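Local coordinates for response regulator protein (Burkholderia pseudomallei, PDB 3RQI) that probably regulates transcription, pairing a receiver domain, here phosphorylated on aspartate with calcium bound, with a probable Fis-type helix-turn-helix DNA-binding domain, at residues L83-Y88 against L106-N111; L11-N16 against R35-K40; S68-L73 against D100-Y105; K45-E50 against C74-D79. One frame throughout, in Å; residues are numbered along the deposited sequence.

Interaction 1. Residues L83-Y88 against L106-N111; sequences LVLTGY and LAKPAN
Leu-85 turns CG anti to its backbone N (chi1 176°), while Lys-108 holds CG anti to its carbonyl carbon and runs on fully extended, and the two side chains cross at about a right angle. Leu-85 CD1 touches the aliphatic start of the lysine at CG (4.0 Å) and also Ala-110 CB (4.1 Å). The lysine stem then slides past the backbone of strand 81-86, Lys-108 CD lying 3.6 Å from Gly-87 N and Lys-108 CE 3.6 Å from Leu-85 O. Earlier along the two strands, Leu-83 CD1 packs on Leu-106 CG. Parallel strand bonds set the register: Val-84 O accepts from Leu-106 N, and Leu-106 O from Thr-86 N. The last one, Lys-108 N to Thr-86 O (2.8 Å), approaches from above the carbonyl plane as the strands end. Thr-86 OG1 accepts from Tyr-88 N in an ST turn and also bonds the phosphate on residue 58, as does Gly-87 N. Lys-108 NZ reaches that phosphate and salt-bridges Asp-14. A cis peptide joins Lys-108 to Pro-109. The threonine and the lysine before a cis proline, brought together on neighbouring strand ends around an aspartyl phosphate, are part of the phosphorylation site characteristic of CheY-like receiver domains.

Interaction 2. Residues L11-N16 against R35-K40; sequences LVIDDN and RQAHNK. With CA (calcium ion), chain B.
His-38 presents the edge of its ring to Asp-14, with CD2 3.3 Å from Asp-14 O and that oxygen close to the ring plane. A second partner in the plane, Gln-36 OE1, accepts from His-38 NE2 at 3.0 Å in an almost straight bond (177°); this bond to Gln-36 holds the imidazole, with Asp-14 O lying against its CD2 edge. Gln-36 reaches it with its chain extended beyond CG, alongside Val-12 on the same sheet face. On the other face Ala-37 CB is approached by Ile-13 CG1 (4.2 Å) and by Leu-11 CD1, which also leans over Arg-35 O. Between the two faces the parallel strands are stitched by Val-12 N to Arg-35 O, Ala-37 N to Val-12 O and Asp-14 N to Ala-37 O. Past the strand ends the backbones stay close: Asp-15 CA lies 3.2 Å from His-38 O in a CA-H...O contact. Asp-15 CG stands between the backbone N and carbonyl carbon (chi1 66°), and its OD1 binds the calcium ion at 2.3 Å, as does His-60 O. Asp-14 OD1 takes Asn-16 N on its anti lone pair, an Asx turn, and accepts from a water that also coordinates the calcium; the other oxygen, Asp-14 OD2, is engaged by Lys-108. This is the first beta-alpha-beta crossover of the receiver domain: helix 17-29 lies against Val-12 and Gln-36, helix 40-47 against Leu-11, Ile-13 and Ala-37, and strand 54-56 continues the sheet beyond strand 9-13.

Interaction 3. Residues S68-L73 against D100-Y105; sequences SLIAPL and DGADNY
The flat peptide group joining Asp-100 to Gly-101 has Ile-70 CG2 standing over one face, 3.6 Å from Asp-100 O and 3.9 Å from Gly-101 N, while Ala-71 approaches its oxygen end. That peptide belongs to a Schellman motif closing helix 91-100 in the receiver domain, and the positive phi of Gly-101 (121°) turns the chain toward strand 104-107. With this conformation a beta carbon would collide with the carbonyl oxygen of Asp-100, so glycine suits the position. Ile-70 is the residue that helix 67-76 directs toward this turn. Its CG2, anti to the backbone N, reaches on to Ala-102 N (3.5 Å) and more loosely to Ala-102 CB (4.3 Å), so a single methyl group spans three consecutive residues. Asp-100 joins the packing through its CB, 3.7 Å from Ile-70 CG2, and not through its carboxylate, whose OD1 accepts a hydrogen bond from Gln-96 one turn back in its own helix. No hydrogen bond links the two segments, and the contact is carried by van der Waals packing and one CA-H...O approach. Ile-70 also touches Val-84 and Ala-97, so it packs where helix 67-76, helix 91-100 and strand 81-86 converge. Ala-71 is more exposed, and lies on the outer side of this junction. There its CA stands 3.5 Å from Asp-100 O, with an angle of 131° at the hydrogen, and its CB is 3.9 Å from the same oxygen.

Interaction 4. Residues K45-E50 against C74-D79; sequences KLAGAE and CDLQPD
Gln-77 NE2 donates to two carbonyl oxygens of the other segment, Ala-47 O and Glu-50 O, each at 2.8 Å. The bonds differ in direction. Ala-47 O lies almost in the amide plane of the glutamine, but the donor comes to it well off the C=O direction, at 119°; Glu-50 O is met in its own carbonyl plane and more nearly head-on, at 152°. Next to this, Leu-76 rests on the same peptide, its CB 3.5 Å from Ala-47 O, and CD1 reaches Ala-47 CB at 4.0 Å. Ala-47 O therefore receives a polar partner and an aliphatic one from adjacent residues. What puts the amide there is a bend at chi2 (-79°) that folds CD back from the line of the side chain. Its other end is held as well, since Gln-77 OE1 accepts from Phe-52 N. With both bonds of NE2 and that of OE1 made to backbone groups, the orientation of the buried amide is well determined. Behind the acceptors, Leu-46 O takes both Ala-49 N and Glu-50 N, which holds the turn that leads to Glu-50. The contact joins the C-terminal ends of helices 40-47 and 67-76, which pack side by side on one face of the central parallel sheet in the CheY-like alpha/beta fold of a receiver domain.

In the fold
From the N terminus, interaction 2 closes first, bringing strand 33-37 back beside strand 9-13 after one helix; it stands in series with all the others. Interaction 4 then opens at the end of helix 40-47 and closes at the C-terminal end of helix 67-76. Interaction 3 starts inside that loop and ends beyond it, so the two cross, sharing helix 67-76. Interaction 1 crosses interaction 3 in turn, sharing strand 104-107. Leu-73 packs on both Ile-13 and Ala-47, linking interaction 3 to interactions 2 and 4. At the carboxyl ends of the strands, interactions 1 and 2 meet across the phosphorylation site, while interactions 3 and 4 tie helices together away from it.

Interaction 1. Residues L83-Y88 against L106-N111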
loop_
_atom_site.group_PDB
_atom_site.type_symbol
_atom_site.label_atom_id
_atom_site.label_comp_id
_atom_site.label_asym_id
_atom_site.label_seq_id
_atom_site.Cartn_x
_atom_site.Cartn_y
_atom_site.Cartn_z
ATOM N N LEU A 83 -12.601 5.079 -3.784
ATOM C CA LEU A 83 -11.228 5.508 -3.483
ATOM C C LEU A 83 -11.123 5.669 -1.961
ATOM O O LEU A 83 -11.932 6.383 -1.339
ATOM C CB LEU A 83 -10.974 6.883 -4.147
ATOM C CG LEU A 83 -9.728 7.648 -3.692
ATOM C CD1 LEU A 83 -8.409 6.958 -4.220
ATOM C CD2 LEU A 83 -9.810 9.131 -4.158
ATOM N N VAL A 84 -10.140 5.030 -1.359
ATOM C CA VAL A 84 -9.789 5.339 0.057
ATOM C C VAL A 84 -8.993 6.622 0.060
ATOM O O VAL A 84 -8.037 6.809 -0.731
ATOM C CB VAL A 84 -8.957 4.218 0.746
ATOM C CG1 VAL A 84 -8.400 4.709 2.133
ATOM C CG2 VAL A 84 -9.812 2.942 0.913
ATOM N N LEU A 85 -9.421 7.555 0.895
ATOM C CA LEU A 85 -8.723 8.858 0.986
ATOM C C LEU A 85 -8.444 9.106 2.480
ATOM O O LEU A 85 -9.383 9.301 3.274
ATOM C CB LEU A 85 -9.603 9.974 0.379
ATOM C CG LEU A 85 -9.033 11.408 0.509
ATOM C CD1 LEU A 85 -7.681 11.505 -0.192
ATOM C CD2 LEU A 85 -10.023 12.388 -0.089
ATOM N N THR A 86 -7.161 9.027 2.885
ATOM C CA THR A 86 -6.851 8.891 4.343
ATOM C C THR A 86 -5.646 9.671 4.837
ATOM O O THR A 86 -4.616 9.738 4.155
ATOM C CB THR A 86 -6.695 7.393 4.770
ATOM O OG1 THR A 86 -6.412 7.274 6.154
ATOM C CG2 THR A 86 -5.621 6.698 3.997
ATOM N N GLY A 87 -5.787 10.233 6.034
ATOM C CA GLY A 87 -4.668 10.876 6.741
ATOM C C GLY A 87 -3.847 9.875 7.558
ATOM O O GLY A 87 -2.882 10.255 8.237
ATOM N N TYR A 88 -4.230 8.594 7.479
ATOM C CA TYR A 88 -3.526 7.529 8.159
ATOM C C TYR A 88 -2.992 6.473 7.188
ATOM O O TYR A 88 -3.289 5.289 7.308
ATOM C CB TYR A 88 -4.422 6.919 9.217
ATOM C CG TYR A 88 -4.815 7.932 10.260
ATOM C CD1 TYR A 88 -3.918 8.343 11.255
ATOM C CD2 TYR A 88 -6.063 8.525 10.210
ATOM C CE1 TYR A 88 -4.299 9.302 12.202
ATOM C CE2 TYR A 88 -6.442 9.464 11.133
ATOM C CZ TYR A 88 -5.572 9.857 12.126
ATOM O OH TYR A 88 -6.003 10.798 13.046
ATOM N N LEU A 106 -5.465 6.857 -1.783
ATOM C CA LEU A 106 -4.649 8.090 -1.771
ATOM C C LEU A 106 -4.461 8.635 -0.369
ATOM O O LEU A 106 -5.388 8.628 0.464
ATOM C CB LEU A 106 -5.336 9.180 -2.580
ATOM C CG LEU A 106 -5.206 9.297 -4.093
ATOM C CD1 LEU A 106 -5.775 10.701 -4.406
ATOM C CD2 LEU A 106 -3.754 9.161 -4.539
ATOM N N ALA A 107 -3.227 9.068 -0.091
ATOM C CA ALA A 107 -2.955 9.817 1.144
ATOM C C ALA A 107 -3.454 11.256 1.082
ATOM O O ALA A 107 -3.270 11.953 0.057
ATOM C CB ALA A 107 -1.448 9.804 1.441
ATOM N N LYS A 108 -4.100 11.701 2.171
ATOM C CA LYS A 108 -4.292 13.128 2.412
ATOM C C LYS A 108 -2.915 13.780 2.729
ATOM O O LYS A 108 -2.026 13.129 3.310
ATOM C CB LYS A 108 -5.250 13.406 3.576
ATOM C CG LYS A 108 -6.674 12.890 3.424
ATOM C CD LYS A 108 -7.457 13.183 4.700
ATOM C CE LYS A 108 -8.911 12.671 4.590
ATOM N NZ LYS A 108 -9.478 12.645 5.964
ATOM N N PRO A 109 -2.731 15.033 2.324
ATOM C CA PRO A 109 -3.668 15.861 1.588
ATOM C C PRO A 109 -3.578 15.605 0.080
ATOM O O PRO A 109 -2.500 15.304 -0.462
ATOM C CB PRO A 109 -3.218 17.309 1.932
ATOM C CG PRO A 109 -1.846 17.198 2.206
ATOM C CD PRO A 109 -1.541 15.811 2.731
ATOM N N ALA A 110 -4.732 15.689 -0.563
ATOM C CA ALA A 110 -4.837 15.544 -2.013
ATOM C C ALA A 110 -5.764 16.649 -2.462
ATOM O O ALA A 110 -6.640 17.057 -1.695
ATOM C CB ALA A 110 -5.445 14.160 -2.368
ATOM N N ASN A 111 -5.583 17.153 -3.678
ATOM C CA ASN A 111 -6.520 18.131 -4.214
ATOM C C ASN A 111 -7.597 17.463 -5.039
ATOM O O ASN A 111 -7.526 16.263 -5.329
ATOM C CB ASN A 111 -5.804 19.276 -4.991
ATOM C CG ASN A 111 -4.978 18.784 -6.176
ATOM O OD1 ASN A 111 -5.388 17.909 -6.940
ATOM N ND2 ASN A 111 -3.816 19.395 -6.365
#

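Interaction 2. Residues L11-N16 against R35-K40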
loop_
_atom_site.group_PDB
_atom_site.type_symbol
_atom_site.label_atom_id
_atom_site.label_comp_id
_atom_site.label_asym_id
_atom_site.label_seq_id
_atom_site.Cartn_x
_atom_site.Cartn_y
_atom_site.Cartn_z
ATOM N N LEU A 11 -20.350 10.307 -3.416
ATOM C CA LEU A 11 -20.550 10.146 -1.939
ATOM C C LEU A 11 -19.212 10.332 -1.228
ATOM O O LEU A 11 -18.281 9.588 -1.474
ATOM C CB LEU A 11 -21.076 8.757 -1.643
ATOM C CG LEU A 11 -21.317 8.399 -0.134
ATOM C CD1 LEU A 11 -22.248 9.357 0.594
ATOM C CD2 LEU A 11 -21.804 6.939 0.053
ATOM N N VAL A 12 -19.165 11.325 -0.363
ATOM C CA VAL A 12 -17.981 11.597 0.459
ATOM C C VAL A 12 -18.230 11.043 1.866
ATOM O O VAL A 12 -19.099 11.550 2.556
ATOM C CB VAL A 12 -17.677 13.120 0.484
ATOM C CG1 VAL A 12 -16.617 13.409 1.567
ATOM C CG2 VAL A 12 -17.212 13.631 -0.934
ATOM N N ILE A 13 -17.442 10.058 2.279
ATOM C CA ILE A 13 -17.598 9.464 3.632
ATOM C C ILE A 13 -16.379 9.862 4.466
ATOM O O ILE A 13 -15.270 9.350 4.261
ATOM C CB ILE A 13 -17.667 7.934 3.554
ATOM C CG1 ILE A 13 -18.862 7.511 2.665
ATOM C CG2 ILE A 13 -17.789 7.343 4.994
ATOM C CD1 ILE A 13 -18.737 6.056 2.174
ATOM N N ASP A 14 -16.578 10.790 5.405
ATOM C CA ASP A 14 -15.496 11.263 6.276
ATOM C C ASP A 14 -16.136 11.887 7.511
ATOM O O ASP A 14 -17.126 12.614 7.386
ATOM C CB ASP A 14 -14.610 12.290 5.507
ATOM C CG ASP A 14 -13.282 12.483 6.143
ATOM O OD1 ASP A 14 -13.240 12.884 7.336
ATOM O OD2 ASP A 14 -12.244 12.205 5.492
ATOM N N ASP A 15 -15.636 11.559 8.694
ATOM C CA ASP A 15 -16.233 12.124 9.925
ATOM C C ASP A 15 -15.888 13.589 10.151
ATOM O O ASP A 15 -16.511 14.256 11.013
ATOM C CB ASP A 15 -15.761 11.317 11.148
ATOM C CG ASP A 15 -14.287 11.460 11.374
ATOM O OD1 ASP A 15 -13.486 10.989 10.534
ATOM O OD2 ASP A 15 -13.903 12.033 12.404
ATOM N N ASN A 16 -14.859 14.080 9.446
ATOM C CA ASN A 16 -14.455 15.490 9.569
ATOM C C ASN A 16 -15.334 16.285 8.613
ATOM O O ASN A 16 -15.108 16.290 7.406
ATOM C CB ASN A 16 -12.951 15.597 9.228
ATOM C CG ASN A 16 -12.413 17.029 9.249
ATOM O OD1 ASN A 16 -13.155 18.013 9.175
ATOM N ND2 ASN A 16 -11.084 17.140 9.308
ATOM N N ARG A 35 -23.143 14.023 -1.923
ATOM C CA ARG A 35 -23.720 13.737 -0.593
ATOM C C ARG A 35 -22.577 13.411 0.346
ATOM O O ARG A 35 -21.539 12.887 -0.086
ATOM C CB ARG A 35 -24.697 12.556 -0.660
ATOM C CG ARG A 35 -25.880 12.805 -1.596
ATOM C CD ARG A 35 -26.734 13.965 -1.072
ATOM N NE ARG A 35 -27.503 13.518 0.084
ATOM C CZ ARG A 35 -28.805 13.214 0.047
ATOM N NH1 ARG A 35 -29.497 13.371 -1.072
ATOM N NH2 ARG A 35 -29.429 12.795 1.144
ATOM N N GLN A 36 -22.759 13.738 1.636
ATOM C CA GLN A 36 -21.737 13.477 2.648
ATOM C C GLN A 36 -22.317 12.516 3.714
ATOM O O GLN A 36 -23.495 12.623 4.102
ATOM C CB GLN A 36 -21.348 14.780 3.365
ATOM C CG GLN A 36 -20.708 15.864 2.505
ATOM C CD GLN A 36 -20.449 17.104 3.359
ATOM O OE1 GLN A 36 -19.998 17.002 4.509
ATOM N NE2 GLN A 36 -20.823 18.262 2.841
ATOM N N ALA A 37 -21.481 11.620 4.209
ATOM C CA ALA A 37 -21.794 10.761 5.342
ATOM C C ALA A 37 -20.653 10.898 6.335
ATOM O O ALA A 37 -19.485 10.858 5.923
ATOM C CB ALA A 37 -21.912 9.299 4.888
ATOM N N HIS A 38 -20.983 11.040 7.620
ATOM C CA HIS A 38 -19.949 11.346 8.632
ATOM C C HIS A 38 -19.697 10.189 9.566
ATOM O O HIS A 38 -18.851 10.283 10.461
ATOM C CB HIS A 38 -20.301 12.632 9.420
ATOM C CG HIS A 38 -20.597 13.786 8.517
ATOM N ND1 HIS A 38 -21.711 14.589 8.675
ATOM C CD2 HIS A 38 -19.948 14.244 7.425
ATOM C CE1 HIS A 38 -21.725 15.498 7.716
ATOM N NE2 HIS A 38 -20.682 15.299 6.931
ATOM N N ASN A 39 -20.420 9.091 9.355
ATOM C CA ASN A 39 -20.232 7.887 10.160
ATOM C C ASN A 39 -20.756 6.694 9.385
ATOM O O ASN A 39 -21.296 6.875 8.294
ATOM C CB ASN A 39 -20.909 8.002 11.529
ATOM C CG ASN A 39 -22.401 8.203 11.426
ATOM O OD1 ASN A 39 -23.075 7.553 10.637
ATOM N ND2 ASN A 39 -22.925 9.127 12.215
ATOM N N LYS A 40 -20.577 5.494 9.922
ATOM C CA LYS A 40 -20.941 4.271 9.207
ATOM C C LYS A 40 -22.453 4.135 8.974
ATOM O O LYS A 40 -22.861 3.728 7.907
ATOM C CB LYS A 40 -20.387 3.026 9.945
HETATM CA CA CA B . -11.173 10.706 10.277
HETATM O O HOH W 1 -10.974 12.516 8.727
#

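Interaction 3. Residues S68-L73 against D100-Y105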
loop_
_atom_site.group_PDB
_atom_site.type_symbol
_atom_site.label_atom_id
_atom_site.label_comp_id
_atom_site.label_asym_id
_atom_site.label_seq_id
_atom_site.Cartn_x
_atom_site.Cartn_y
_atom_site.Cartn_z
ATOM N N SER A 68 -13.966 -1.342 7.047
ATOM C CA SER A 68 -15.097 -2.276 7.186
ATOM C C SER A 68 -16.286 -1.913 6.296
ATOM O O SER A 68 -17.194 -2.741 6.083
ATOM C CB SER A 68 -15.526 -2.345 8.659
ATOM O OG SER A 68 -16.277 -1.174 9.023
ATOM N N LEU A 69 -16.292 -0.681 5.781
ATOM C CA LEU A 69 -17.373 -0.217 4.902
ATOM C C LEU A 69 -17.161 -0.618 3.452
ATOM O O LEU A 69 -18.103 -0.637 2.668
ATOM C CB LEU A 69 -17.532 1.324 4.939
ATOM C CG LEU A 69 -18.227 1.991 6.106
ATOM C CD1 LEU A 69 -18.160 3.524 5.892
ATOM C CD2 LEU A 69 -19.696 1.486 6.129
ATOM N N ILE A 70 -15.929 -0.954 3.080
ATOM C CA ILE A 70 -15.642 -1.076 1.645
ATOM C C ILE A 70 -16.408 -2.245 0.976
ATOM O O ILE A 70 -17.039 -2.057 -0.077
ATOM C CB ILE A 70 -14.148 -1.201 1.418
ATOM C CG1 ILE A 70 -13.464 0.098 1.862
ATOM C CG2 ILE A 70 -13.888 -1.479 -0.082
ATOM C CD1 ILE A 70 -11.922 -0.007 1.996
ATOM N N ALA A 71 -16.345 -3.441 1.565
ATOM C CA ALA A 71 -17.097 -4.575 1.011
ATOM C C ALA A 71 -18.623 -4.326 0.903
ATOM O O ALA A 71 -19.198 -4.575 -0.164
ATOM C CB ALA A 71 -16.785 -5.901 1.789
ATOM N N PRO A 72 -19.274 -3.850 1.991
ATOM C CA PRO A 72 -20.720 -3.552 1.893
ATOM C C PRO A 72 -21.039 -2.473 0.837
ATOM O O PRO A 72 -22.043 -2.573 0.134
ATOM C CB PRO A 72 -21.097 -3.069 3.287
ATOM C CG PRO A 72 -19.943 -3.291 4.168
ATOM C CD PRO A 72 -18.793 -3.827 3.389
ATOM N N LEU A 73 -20.175 -1.476 0.707
ATOM C CA LEU A 73 -20.339 -0.466 -0.315
ATOM C C LEU A 73 -20.240 -1.060 -1.724
ATOM O O LEU A 73 -21.011 -0.712 -2.604
ATOM C CB LEU A 73 -19.314 0.657 -0.132
ATOM C CG LEU A 73 -19.498 1.644 1.021
ATOM C CD1 LEU A 73 -18.276 2.560 1.124
ATOM C CD2 LEU A 73 -20.795 2.498 0.837
ATOM N N ASP A 100 -10.780 -5.748 -0.233
ATOM C CA ASP A 100 -12.174 -5.500 0.147
ATOM C C ASP A 100 -12.997 -4.938 -1.020
ATOM O O ASP A 100 -14.248 -4.927 -0.962
ATOM C CB ASP A 100 -12.228 -4.501 1.331
ATOM C CG ASP A 100 -11.722 -5.090 2.645
ATOM O OD1 ASP A 100 -11.521 -6.309 2.744
ATOM O OD2 ASP A 100 -11.493 -4.288 3.579
ATOM N N GLY A 101 -12.290 -4.482 -2.058
ATOM C CA GLY A 101 -12.915 -3.973 -3.270
ATOM C C GLY A 101 -12.624 -2.547 -3.682
ATOM O O GLY A 101 -13.155 -2.109 -4.718
ATOM N N ALA A 102 -11.810 -1.837 -2.903
ATOM C CA ALA A 102 -11.468 -0.464 -3.294
ATOM C C ALA A 102 -10.734 -0.457 -4.630
ATOM O O ALA A 102 -9.864 -1.302 -4.902
ATOM C CB ALA A 102 -10.640 0.234 -2.253
ATOM N N ASP A 103 -11.053 0.536 -5.446
ATOM C CA ASP A 103 -10.356 0.704 -6.709
ATOM C C ASP A 103 -8.999 1.413 -6.597
ATOM O O ASP A 103 -8.136 1.215 -7.446
ATOM C CB ASP A 103 -11.249 1.430 -7.744
ATOM C CG ASP A 103 -12.514 0.682 -8.024
ATOM O OD1 ASP A 103 -12.430 -0.391 -8.675
ATOM O OD2 ASP A 103 -13.579 1.126 -7.571
ATOM N N ASN A 104 -8.817 2.266 -5.581
ATOM C CA ASN A 104 -7.551 2.972 -5.431
ATOM C C ASN A 104 -7.435 3.533 -4.028
ATOM O O ASN A 104 -8.367 3.401 -3.203
ATOM C CB ASN A 104 -7.422 4.108 -6.480
ATOM C CG ASN A 104 -5.995 4.386 -6.867
ATOM O OD1 ASN A 104 -5.037 3.830 -6.277
ATOM N ND2 ASN A 104 -5.825 5.264 -7.868
ATOM N N TYR A 105 -6.298 4.163 -3.741
ATOM C CA TYR A 105 -6.031 4.578 -2.363
ATOM C C TYR A 105 -5.109 5.768 -2.460
ATOM O O TYR A 105 -4.124 5.732 -3.198
ATOM C CB TYR A 105 -5.370 3.396 -1.638
ATOM C CG TYR A 105 -4.982 3.535 -0.157
ATOM C CD1 TYR A 105 -5.605 2.727 0.803
ATOM C CD2 TYR A 105 -3.969 4.440 0.255
ATOM C CE1 TYR A 105 -5.229 2.772 2.149
ATOM C CE2 TYR A 105 -3.591 4.511 1.591
ATOM C CZ TYR A 105 -4.216 3.668 2.524
ATOM O OH TYR A 105 -3.840 3.731 3.829
#

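Interaction 4. Residues K45-E50 against C74-D79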
loop_
_atom_site.group_PDB
_atom_site.type_symbol
_atom_site.label_atom_id
_atom_site.label_comp_id
_atom_site.label_asym_id
_atom_site.label_seq_id
_atom_site.Cartn_x
_atom_site.Cartn_y
_atom_site.Cartn_z
ATOM N N LYS A 45 -26.856 4.150 5.033
ATOM C CA LYS A 45 -28.178 4.743 4.719
ATOM C C LYS A 45 -28.148 5.356 3.317
ATOM O O LYS A 45 -28.936 4.985 2.453
ATOM C CB LYS A 45 -28.519 5.824 5.765
ATOM C CG LYS A 45 -29.943 6.294 5.764
ATOM C CD LYS A 45 -30.353 6.790 7.168
ATOM C CE LYS A 45 -31.713 7.429 7.185
ATOM N NZ LYS A 45 -32.043 7.952 8.559
ATOM N N LEU A 46 -27.200 6.252 3.092
ATOM C CA LEU A 46 -27.050 6.867 1.771
ATOM C C LEU A 46 -26.770 5.887 0.631
ATOM O O LEU A 46 -27.392 5.987 -0.445
ATOM C CB LEU A 46 -25.971 7.968 1.811
ATOM C CG LEU A 46 -26.545 9.282 2.346
ATOM C CD1 LEU A 46 -25.392 10.186 2.834
ATOM C CD2 LEU A 46 -27.458 10.054 1.337
ATOM N N ALA A 47 -25.832 4.954 0.869
ATOM C CA ALA A 47 -25.410 3.989 -0.146
ATOM C C ALA A 47 -26.503 2.966 -0.439
ATOM O O ALA A 47 -26.439 2.229 -1.430
ATOM C CB ALA A 47 -24.085 3.306 0.271
ATOM N N GLY A 48 -27.527 2.938 0.433
ATOM C CA GLY A 48 -28.705 2.080 0.213
ATOM C C GLY A 48 -29.861 2.817 -0.418
ATOM O O GLY A 48 -30.903 2.189 -0.728
ATOM N N ALA A 49 -29.697 4.133 -0.614
ATOM C CA ALA A 49 -30.824 4.953 -1.057
ATOM C C ALA A 49 -30.675 5.547 -2.455
ATOM O O ALA A 49 -31.657 5.813 -3.119
ATOM C CB ALA A 49 -31.100 6.068 -0.035
ATOM N N GLU A 50 -29.438 5.728 -2.905
ATOM C CA GLU A 50 -29.183 6.442 -4.141
ATOM C C GLU A 50 -27.957 5.787 -4.813
ATOM O O GLU A 50 -27.115 5.195 -4.139
ATOM C CB GLU A 50 -28.930 7.927 -3.763
ATOM C CG GLU A 50 -27.914 8.701 -4.576
ATOM C CD GLU A 50 -27.875 10.191 -4.180
ATOM O OE1 GLU A 50 -28.463 10.557 -3.128
ATOM O OE2 GLU A 50 -27.232 10.975 -4.919
ATOM N N CYS A 74 -19.267 -1.946 -1.959
ATOM C CA CYS A 74 -19.180 -2.591 -3.254
ATOM C C CYS A 74 -20.449 -3.393 -3.543
ATOM O O CYS A 74 -20.868 -3.462 -4.696
ATOM C CB CYS A 74 -17.978 -3.521 -3.308
ATOM S SG CYS A 74 -16.428 -2.683 -3.306
ATOM N N ASP A 75 -21.034 -4.013 -2.512
ATOM C CA ASP A 75 -22.256 -4.854 -2.708
ATOM C C ASP A 75 -23.430 -3.966 -3.061
ATOM O O ASP A 75 -24.271 -4.331 -3.881
ATOM C CB ASP A 75 -22.592 -5.618 -1.432
ATOM C CG ASP A 75 -21.641 -6.763 -1.167
ATOM O OD1 ASP A 75 -20.751 -7.012 -1.988
ATOM O OD2 ASP A 75 -21.792 -7.429 -0.119
ATOM N N LEU A 76 -23.504 -2.818 -2.412
ATOM C CA LEU A 76 -24.595 -1.856 -2.697
ATOM C C LEU A 76 -24.376 -1.070 -3.965
ATOM O O LEU A 76 -25.347 -0.627 -4.605
ATOM C CB LEU A 76 -24.755 -0.858 -1.546
ATOM C CG LEU A 76 -25.281 -1.470 -0.244
ATOM C CD1 LEU A 76 -25.010 -0.505 0.933
ATOM C CD2 LEU A 76 -26.783 -1.809 -0.331
ATOM N N GLN A 77 -23.108 -0.875 -4.326
ATOM C CA GLN A 77 -22.759 0.068 -5.396
ATOM C C GLN A 77 -21.784 -0.604 -6.349
ATOM O O GLN A 77 -20.625 -0.174 -6.491
ATOM C CB GLN A 77 -22.113 1.360 -4.811
ATOM C CG GLN A 77 -22.978 2.123 -3.809
ATOM C CD GLN A 77 -24.052 2.973 -4.479
ATOM O OE1 GLN A 77 -23.872 3.446 -5.611
ATOM N NE2 GLN A 77 -25.178 3.169 -3.786
ATOM N N PRO A 78 -22.243 -1.661 -7.036
ATOM C CA PRO A 78 -21.292 -2.456 -7.826
ATOM C C PRO A 78 -20.668 -1.675 -8.983
ATOM O O PRO A 78 -19.550 -2.021 -9.413
ATOM C CB PRO A 78 -22.162 -3.609 -8.359
ATOM C CG PRO A 78 -23.585 -3.110 -8.263
ATOM C CD PRO A 78 -23.607 -2.222 -7.067
ATOM N N ASP A 79 -21.383 -0.665 -9.487
ATOM C CA ASP A 79 -20.880 0.173 -10.580
ATOM C C ASP A 79 -19.931 1.326 -10.126
ATOM O O ASP A 79 -19.171 1.842 -10.937
ATOM C CB ASP A 79 -22.020 0.730 -11.469
ATOM C CG ASP A 79 -22.779 -0.361 -12.262
ATOM O OD1 ASP A 79 -22.158 -1.347 -12.719
ATOM O OD2 ASP A 79 -24.011 -0.206 -12.451
#